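Local coordinates for Low molecular weight protein-tyrosine-phosphatase YfkJ (Bacillus subtilis, PDB 4ETM) that removes phosphate from phosphotyrosine-containing proteins as a low molecular weight tyrosine phosphatase and takes part in resistance to ethanol stress, at residues M34-L48 and I156-Q168. Sequence-based numbering, arbitrary orientation.
Sequences MAEAIFRDLAAKKGL and IKTGCEQLLASIQ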
loop_
_atom_site.group_PDB
_atom_site.type_symbol
_atom_site.label_atom_id
_atom_site.label_comp_id
_atom_site.label_asym_id
_atom_site.label_seq_id
_atom_site.Cartn_x
_atom_site.Cartn_y
_atom_site.Cartn_z
ATOM N N MET A 34 -8.794 -17.711 0.998
ATOM C CA MET A 34 -8.708 -18.536 -0.213
ATOM C C MET A 34 -7.256 -18.921 -0.453
ATOM O O MET A 34 -6.964 -20.060 -0.810
ATOM C CB MET A 34 -9.260 -17.792 -1.427
ATOM C CG MET A 34 -9.436 -18.672 -2.649
ATOM S SD MET A 34 -9.907 -17.823 -4.182
ATOM C CE MET A 34 -11.526 -17.171 -3.788
ATOM N N ALA A 35 -6.352 -17.968 -0.232
ATOM C CA ALA A 35 -4.936 -18.226 -0.450
ATOM C C ALA A 35 -4.409 -19.215 0.580
ATOM O O ALA A 35 -3.714 -20.169 0.231
ATOM C CB ALA A 35 -4.140 -16.949 -0.417
ATOM N N GLU A 36 -4.745 -18.981 1.844
ATOM C CA GLU A 36 -4.384 -19.908 2.912
ATOM C C GLU A 36 -4.761 -21.365 2.576
ATOM O O GLU A 36 -3.910 -22.266 2.607
ATOM C CB GLU A 36 -5.027 -19.464 4.238
ATOM C CG GLU A 36 -4.550 -20.298 5.429
ATOM C CD GLU A 36 -5.453 -20.204 6.634
ATOM O OE1 GLU A 36 -5.443 -21.170 7.437
ATOM O OE2 GLU A 36 -6.152 -19.181 6.795
ATOM N N ALA A 37 -6.024 -21.588 2.240
ATOM C CA ALA A 37 -6.528 -22.925 1.950
ATOM C C ALA A 37 -5.866 -23.516 0.717
ATOM O O ALA A 37 -5.470 -24.681 0.715
ATOM C CB ALA A 37 -8.031 -22.883 1.767
ATOM N N ILE A 38 -5.756 -22.719 -0.342
ATOM C CA ILE A 38 -5.164 -23.206 -1.585
ATOM C C ILE A 38 -3.689 -23.528 -1.400
ATOM O O ILE A 38 -3.219 -24.584 -1.813
ATOM C CB ILE A 38 -5.340 -22.179 -2.726
ATOM C CG1 ILE A 38 -6.792 -22.176 -3.196
ATOM C CG2 ILE A 38 -4.410 -22.491 -3.890
ATOM C CD1 ILE A 38 -7.062 -21.170 -4.304
ATOM N N PHE A 39 -2.964 -22.617 -0.764
ATOM C CA PHE A 39 -1.540 -22.813 -0.536
ATOM C C PHE A 39 -1.288 -24.042 0.322
ATOM O O PHE A 39 -0.347 -24.806 0.072
ATOM C CB PHE A 39 -0.940 -21.576 0.124
ATOM C CG PHE A 39 0.493 -21.725 0.471
ATOM C CD1 PHE A 39 1.479 -21.418 -0.451
ATOM C CD2 PHE A 39 0.867 -22.172 1.725
ATOM C CE1 PHE A 39 2.808 -21.550 -0.121
ATOM C CE2 PHE A 39 2.195 -22.312 2.056
ATOM C CZ PHE A 39 3.162 -21.992 1.138
ATOM N N ARG A 40 -2.121 -24.231 1.342
ATOM C CA ARG A 40 -1.996 -25.400 2.213
ATOM C C ARG A 40 -2.162 -26.676 1.398
ATOM O O ARG A 40 -1.407 -27.635 1.582
ATOM C CB ARG A 40 -3.025 -25.344 3.345
ATOM C CG ARG A 40 -3.271 -26.679 4.026
ATOM C CD ARG A 40 -3.677 -26.515 5.483
ATOM N NE ARG A 40 -4.856 -25.682 5.646
ATOM C CZ ARG A 40 -4.876 -24.503 6.264
ATOM N NH1 ARG A 40 -3.782 -23.996 6.816
ATOM N NH2 ARG A 40 -6.010 -23.839 6.345
ATOM N N ASP A 41 -3.140 -26.675 0.497
ATOM C CA ASP A 41 -3.400 -27.817 -0.370
ATOM C C ASP A 41 -2.217 -28.127 -1.285
ATOM O O ASP A 41 -1.837 -29.296 -1.450
ATOM C CB ASP A 41 -4.661 -27.572 -1.204
ATOM C CG ASP A 41 -5.056 -28.780 -2.023
ATOM O OD1 ASP A 41 -5.483 -29.786 -1.414
ATOM O OD2 ASP A 41 -4.946 -28.725 -3.270
ATOM N N LEU A 42 -1.647 -27.089 -1.890
ATOM C CA LEU A 42 -0.469 -27.242 -2.736
ATOM C C LEU A 42 0.715 -27.814 -1.961
ATOM O O LEU A 42 1.385 -28.725 -2.442
ATOM C CB LEU A 42 -0.065 -25.922 -3.389
ATOM C CG LEU A 42 -1.051 -25.345 -4.407
ATOM C CD1 LEU A 42 -0.456 -24.117 -5.103
ATOM C CD2 LEU A 42 -1.438 -26.402 -5.421
ATOM N N ALA A 43 0.965 -27.284 -0.762
ATOM C CA ALA A 43 2.057 -27.788 0.073
ATOM C C ALA A 43 1.888 -29.270 0.410
ATOM O O ALA A 43 2.858 -30.040 0.397
ATOM C CB ALA A 43 2.179 -26.973 1.356
ATOM N N ALA A 44 0.656 -29.658 0.732
ATOM C CA ALA A 44 0.357 -31.049 1.067
ATOM C C ALA A 44 0.639 -31.972 -0.111
ATOM O O ALA A 44 1.170 -33.070 0.067
ATOM C CB ALA A 44 -1.090 -31.192 1.528
ATOM N N LYS A 45 0.295 -31.518 -1.313
ATOM C CA LYS A 45 0.511 -32.303 -2.527
ATOM C C LYS A 45 1.996 -32.578 -2.750
ATOM O O LYS A 45 2.371 -33.606 -3.321
ATOM C CB LYS A 45 -0.068 -31.585 -3.747
ATOM C CG LYS A 45 -1.584 -31.670 -3.874
ATOM C CD LYS A 45 -2.061 -30.938 -5.121
ATOM C CE LYS A 45 -3.580 -30.925 -5.229
ATOM N NZ LYS A 45 -4.063 -29.814 -6.113
ATOM N N LYS A 46 2.834 -31.649 -2.292
ATOM C CA LYS A 46 4.280 -31.768 -2.425
ATOM C C LYS A 46 4.872 -32.537 -1.252
ATOM O O LYS A 46 6.076 -32.762 -1.204
ATOM C CB LYS A 46 4.919 -30.380 -2.508
ATOM C CG LYS A 46 4.454 -29.550 -3.688
ATOM C CD LYS A 46 5.202 -29.909 -4.959
ATOM C CE LYS A 46 4.895 -28.903 -6.060
ATOM N NZ LYS A 46 5.661 -29.160 -7.308
ATOM N N GLY A 47 4.023 -32.939 -0.311
ATOM C CA GLY A 47 4.480 -33.643 0.875
ATOM C C GLY A 47 5.244 -32.734 1.824
ATOM O O GLY A 47 6.248 -33.137 2.414
ATOM N N LEU A 48 4.770 -31.499 1.976
ATOM C CA LEU A 48 5.468 -30.540 2.821
ATOM C C LEU A 48 4.659 -30.111 4.038
ATOM O O LEU A 48 4.986 -29.104 4.676
ATOM C CB LEU A 48 5.894 -29.318 2.004
ATOM C CG LEU A 48 6.938 -29.627 0.925
ATOM C CD1 LEU A 48 7.028 -28.464 -0.034
ATOM C CD2 LEU A 48 8.307 -29.921 1.529
ATOM N N ILE A 156 -5.052 -16.364 -7.479
ATOM C CA ILE A 156 -4.512 -16.898 -6.245
ATOM C C ILE A 156 -3.930 -18.296 -6.470
ATOM O O ILE A 156 -2.928 -18.647 -5.842
ATOM C CB ILE A 156 -5.543 -16.856 -5.116
ATOM C CG1 ILE A 156 -5.723 -15.409 -4.650
ATOM C CG2 ILE A 156 -5.106 -17.718 -3.963
ATOM C CD1 ILE A 156 -6.747 -15.241 -3.515
ATOM N N LYS A 157 -4.516 -19.068 -7.392
ATOM C CA LYS A 157 -3.924 -20.357 -7.742
ATOM C C LYS A 157 -2.511 -20.217 -8.296
ATOM O O LYS A 157 -1.593 -20.858 -7.801
ATOM C CB LYS A 157 -4.804 -21.142 -8.714
ATOM C CG LYS A 157 -6.005 -21.789 -8.041
ATOM C CD LYS A 157 -6.918 -22.479 -9.030
ATOM C CE LYS A 157 -6.252 -23.689 -9.652
ATOM N NZ LYS A 157 -7.180 -24.370 -10.595
ATOM N N THR A 158 -2.339 -19.381 -9.312
ATOM C CA THR A 158 -1.024 -19.209 -9.924
ATOM C C THR A 158 -0.033 -18.578 -8.944
ATOM O O THR A 158 1.136 -18.965 -8.880
ATOM C CB THR A 158 -1.098 -18.387 -11.229
ATOM O OG1 THR A 158 -1.571 -17.067 -10.954
ATOM C CG2 THR A 158 -2.040 -19.050 -12.203
ATOM N N GLY A 159 -0.511 -17.621 -8.164
ATOM C CA GLY A 159 0.354 -16.963 -7.211
ATOM C C GLY A 159 0.874 -17.946 -6.177
ATOM O O GLY A 159 2.062 -17.930 -5.857
ATOM N N CYS A 160 -0.014 -18.777 -5.636
ATOM C CA CYS A 160 0.379 -19.750 -4.617
ATOM C C CYS A 160 1.333 -20.798 -5.168
ATOM O O CYS A 160 2.238 -21.250 -4.460
ATOM C CB CYS A 160 -0.837 -20.431 -4.002
ATOM S SG CYS A 160 -1.771 -19.386 -2.865
ATOM N N GLU A 161 1.123 -21.183 -6.423
ATOM C CA GLU A 161 2.025 -22.108 -7.097
ATOM C C GLU A 161 3.443 -21.553 -7.166
ATOM O O GLU A 161 4.403 -22.242 -6.807
ATOM C CB GLU A 161 1.507 -22.439 -8.503
ATOM C CG GLU A 161 0.317 -23.375 -8.493
ATOM C CD GLU A 161 -0.351 -23.502 -9.845
ATOM O OE1 GLU A 161 0.282 -23.138 -10.862
ATOM O OE2 GLU A 161 -1.512 -23.967 -9.884
ATOM N N GLN A 162 3.573 -20.317 -7.635
ATOM C CA GLN A 162 4.880 -19.682 -7.771
ATOM C C GLN A 162 5.498 -19.419 -6.407
ATOM O O GLN A 162 6.696 -19.613 -6.217
ATOM C CB GLN A 162 4.759 -18.362 -8.534
ATOM C CG GLN A 162 4.290 -18.537 -9.954
ATOM C CD GLN A 162 5.212 -19.435 -10.724
ATOM O OE1 GLN A 162 6.416 -19.455 -10.477
ATOM N NE2 GLN A 162 4.655 -20.200 -11.656
ATOM N N LEU A 163 4.675 -18.955 -5.468
ATOM C CA LEU A 163 5.139 -18.704 -4.106
ATOM C C LEU A 163 5.739 -19.961 -3.497
ATOM O O LEU A 163 6.865 -19.935 -3.004
ATOM C CB LEU A 163 3.991 -18.213 -3.213
ATOM C CG LEU A 163 4.366 -18.110 -1.723
ATOM C CD1 LEU A 163 5.510 -17.130 -1.478
ATOM C CD2 LEU A 163 3.141 -17.722 -0.901
ATOM N N LEU A 164 4.992 -21.063 -3.544
ATOM C CA LEU A 164 5.489 -22.341 -3.027
ATOM C C LEU A 164 6.812 -22.764 -3.682
ATOM O O LEU A 164 7.714 -23.246 -2.997
ATOM C CB LEU A 164 4.431 -23.441 -3.157
ATOM C CG LEU A 164 4.822 -24.849 -2.685
ATOM C CD1 LEU A 164 5.375 -24.836 -1.259
ATOM C CD2 LEU A 164 3.620 -25.785 -2.779
ATOM N N ALA A 165 6.936 -22.563 -4.992
ATOM C CA ALA A 165 8.170 -22.910 -5.703
ATOM C C ALA A 165 9.352 -22.056 -5.242
ATOM O O ALA A 165 10.476 -22.552 -5.111
ATOM C CB ALA A 165 7.977 -22.784 -7.216
ATOM N N SER A 166 9.080 -20.776 -4.996
ATOM C CA SER A 166 10.081 -19.819 -4.534
ATOM C C SER A 166 10.560 -20.213 -3.138
ATOM O O SER A 166 11.756 -20.177 -2.844
ATOM C CB SER A 166 9.489 -18.402 -4.524
ATOM O OG SER A 166 10.376 -17.474 -3.926
ATOM N N ILE A 167 9.622 -20.604 -2.284
ATOM C CA ILE A 167 9.970 -21.067 -0.947
ATOM C C ILE A 167 10.765 -22.374 -1.003
ATOM O O ILE A 167 11.739 -22.545 -0.265
ATOM C CB ILE A 167 8.718 -21.239 -0.065
ATOM C CG1 ILE A 167 7.953 -19.916 0.031
ATOM C CG2 ILE A 167 9.102 -21.708 1.315
ATOM C CD1 ILE A 167 6.644 -19.993 0.788
ATOM N N GLN A 168 10.372 -23.287 -1.890
ATOM C CA GLN A 168 11.106 -24.547 -2.064
ATOM C C GLN A 168 12.540 -24.318 -2.548
ATOM O O GLN A 168 13.472 -25.015 -2.130
ATOM C CB GLN A 168 10.387 -25.477 -3.044
ATOM C CG GLN A 168 9.149 -26.167 -2.499
ATOM C CD GLN A 168 8.681 -27.292 -3.409
ATOM O OE1 GLN A 168 8.357 -28.389 -2.952
ATOM N NE2 GLN A 168 8.658 -27.026 -4.709
#
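With chi1 at 176°, Phe39 carries its ring beside its own carbonyl carbon and out to the helix of Leu163, Leu164 and Ile167; Cys160, its SG turned beside its backbone N (chi1 -74°), points back between Ala35 and Phe39. The result is reciprocal knobs-into-holes packing. Phe39 lodges among Cys160, Leu163, Leu164 and Ile167, its CE1 3.9 Å from Leu163 CD2 and its CZ 4.0 Å from Ile167 CD1, while Cys160 fills the hole formed by Ala35, Ile38, Phe39 and Leu42, its SG 3.8 Å from Phe39 CB. Leu42 reaches over the Cys160-Glu161 peptide link, its CD1 3.6 Å from Glu161 CG, and Leu164 lays its CD2 against the opposing backbone, 3.6 Å from Leu42 C. No hydrogen bond joins the segments; the contact is mostly apolar. The axes of segments 34-45 and 156-168 approach to 9.4 Å and cross at -48°. At one end Ile156 CG2 sits 3.6 Å from Ala35 CA; at the other, beyond the Schellman turn at Gly47, Leu48 CD1 lies 4.2 Å from Leu164 CD1. Ile156 also neighbours the catalytic Arg31, placing that end beside the active site. Helices 31-45 and 149-170 pack together against the parallel sheet: Phe39 meets Phe23 of strand 19-25 edge-to-face and, like Leu164, touches Ile52 of strand 52-58, while Met34 and Ile38 also contact helix 70-78.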